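Local coordinates for protein esterase D (Cellvibrio japonicus, PDB 2W87) that probably takes part in plant cell wall degradation, this piece being its family 35 carbohydrate-binding module, which binds glucuronic acid and calcium, at residues 126-130 and 131-135. Sequence-based numbering, arbitrary orientation.
Sequences LSVVG and GTVRA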
ATOM      1  N   LEU A 126       1.667   1.991   4.860  1.00 12.51           N
ATOM      2  CA  LEU A 126       0.221   2.047   4.816  1.00 13.03           C
ATOM      3  C   LEU A 126      -0.260   2.366   6.229  1.00 13.81           C
ATOM      4  O   LEU A 126       0.094   1.670   7.172  1.00 13.40           O
ATOM      5  CB  LEU A 126      -0.376   0.700   4.371  1.00 12.68           C
ATOM      6  CG  LEU A 126      -1.906   0.615   4.403  1.00 13.22           C
ATOM      7  CD1 LEU A 126      -2.512   1.521   3.335  1.00 15.87           C
ATOM      8  CD2 LEU A 126      -2.392  -0.823   4.269  1.00 14.19           C
ATOM      9  N   SER A 127      -1.051   3.425   6.363  1.00 14.40           N
ATOM     10  CA  SER A 127      -1.656   3.803   7.639  1.00 15.95           C
ATOM     11  C   SER A 127      -3.151   3.523   7.536  1.00 15.48           C
ATOM     12  O   SER A 127      -3.752   3.799   6.514  1.00 15.10           O
ATOM     13  CB  SER A 127      -1.417   5.286   7.890  1.00 16.87           C
ATOM     14  OG  SER A 127      -2.276   5.751   8.887  1.00 22.56           O
ATOM     15  N   VAL A 128      -3.738   2.976   8.595  1.00 14.85           N
ATOM     16  CA  VAL A 128      -5.129   2.559   8.597  1.00 14.51           C
ATOM     17  C   VAL A 128      -5.820   3.167   9.813  1.00 14.90           C
ATOM     18  O   VAL A 128      -5.354   2.988  10.945  1.00 14.82           O
ATOM     19  CB  VAL A 128      -5.236   1.045   8.697  1.00 14.45           C
ATOM     20  CG1 VAL A 128      -6.678   0.601   8.568  1.00 14.89           C
ATOM     21  CG2 VAL A 128      -4.363   0.383   7.632  1.00 15.38           C
ATOM     22  N   VAL A 129      -6.907   3.894   9.581  1.00 15.25           N
ATOM     23  CA  VAL A 129      -7.668   4.481  10.691  1.00 16.37           C
ATOM     24  C   VAL A 129      -9.151   4.138  10.601  1.00 16.71           C
ATOM     25  O   VAL A 129      -9.758   4.241   9.544  1.00 16.45           O
ATOM     26  CB  VAL A 129      -7.551   6.016  10.743  1.00 17.24           C
ATOM     27  CG1 VAL A 129      -8.166   6.491  12.062  1.00 17.97           C
ATOM     28  CG2 VAL A 129      -6.115   6.457  10.629  1.00 18.83           C
ATOM     29  N   GLY A 130      -9.749   3.760  11.728  1.00 17.71           N
ATOM     30  CA  GLY A 130     -11.166   3.398  11.750  1.00 19.02           C
ATOM     31  C   GLY A 130     -11.418   2.194  12.635  1.00 20.27           C
ATOM     32  O   GLY A 130     -10.958   1.099  12.351  1.00 19.64           O
ATOM     33  N   GLY A 131     -12.156   2.385  13.724  1.00 21.41           N
ATOM     34  CA  GLY A 131     -12.496   1.252  14.573  1.00 22.58           C
ATOM     35  C   GLY A 131     -11.262   0.622  15.171  1.00 23.18           C
ATOM     36  O   GLY A 131     -10.265   1.308  15.401  1.00 24.47           O
ATOM     37  N   THR A 132     -11.313  -0.686  15.418  1.00 23.32           N
ATOM     38  CA  THR A 132     -10.217  -1.387  16.050  1.00 23.39           C
ATOM     39  C   THR A 132      -9.581  -2.301  15.018  1.00 22.30           C
ATOM     40  O   THR A 132     -10.219  -3.242  14.539  1.00 22.49           O
ATOM     41  CB  THR A 132     -10.700  -2.199  17.262  1.00 24.15           C
ATOM     42  OG1 THR A 132     -11.174  -1.299  18.276  1.00 27.41           O
ATOM     43  CG2 THR A 132      -9.592  -3.046  17.839  1.00 25.32           C
ATOM     44  N   VAL A 133      -8.325  -2.017  14.684  1.00 20.44           N
ATOM     45  CA  VAL A 133      -7.615  -2.737  13.642  1.00 19.29           C
ATOM     46  C   VAL A 133      -6.225  -3.085  14.141  1.00 18.98           C
ATOM     47  O   VAL A 133      -5.629  -2.342  14.916  1.00 20.03           O
ATOM     48  CB  VAL A 133      -7.466  -1.900  12.364  1.00 19.15           C
ATOM     49  CG1 VAL A 133      -8.808  -1.777  11.656  1.00 17.80           C
ATOM     50  CG2 VAL A 133      -6.868  -0.533  12.691  1.00 18.98           C
ATOM     51  N   ARG A 134      -5.730  -4.231  13.723  1.00 18.18           N
ATOM     52  CA  ARG A 134      -4.372  -4.632  14.052  1.00 17.23           C
ATOM     53  C   ARG A 134      -3.837  -5.444  12.890  1.00 15.96           C
ATOM     54  O   ARG A 134      -4.553  -5.686  11.931  1.00 13.77           O
ATOM     55  CB  ARG A 134      -4.363  -5.455  15.330  1.00 18.22           C
ATOM     56  CG  ARG A 134      -5.142  -6.727  15.208  1.00 19.07           C
ATOM     57  N   ALA A 135      -2.582  -5.863  12.995  1.00 15.43           N
ATOM     58  CA  ALA A 135      -1.990  -6.704  11.984  1.00 15.66           C
ATOM     59  C   ALA A 135      -2.768  -7.994  11.813  1.00 15.99           C
ATOM     60  O   ALA A 135      -3.122  -8.665  12.788  1.00 15.64           O
ATOM     61  CB  ALA A 135      -0.552  -6.994  12.299  1.00 16.16           C
TER
HETATM   62  O   HOH W   1      -8.568   3.243  14.294  1.00 28.87           O
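Val128 and Val133 face each other across the open bend that carries the chain from strand 122-129 to strand 133-135. Their methyls meet loosely, Val128 CG1 lying 4.3 Å from Val133 CG2. The other branch of Val133 works on the turn itself: CG1 rests 3.7 Å from Gly130 O, a van der Waals contact. With chi1 at -72°, CG1 lies anti to the carbonyl carbon, which leaves CG2 to reach across to Val128.

No direct hydrogen bond closes the bend. A water spans it instead, accepting from Gly130 N at 2.9 Å and donating to Gly131 O at 2.8 Å. Glycine suits both corner positions: Gly130 has phi 139° and psi 115°, where a side chain would press on the preceding carbonyl, and the positive phi of Gly131 also favours a residue without a side chain. Gly130 O accepts a hydrogen bond from Arg53 NE, tying the turn to strand 51-60.

The bend passes from one sheet of the beta-sandwich to the other, since strand 122-129 pairs with 2-5 and 51-60 and strand 133-135 with 40-47; both valines pack on Ile45 and Arg53, one residue from each sheet. Val128 is buried, Val133 partly exposed, and beta-branched valine suits both because it favours extended backbone. Water and Arg53 thus serve the bend's polar groups, while the valines add only a light apolar contact.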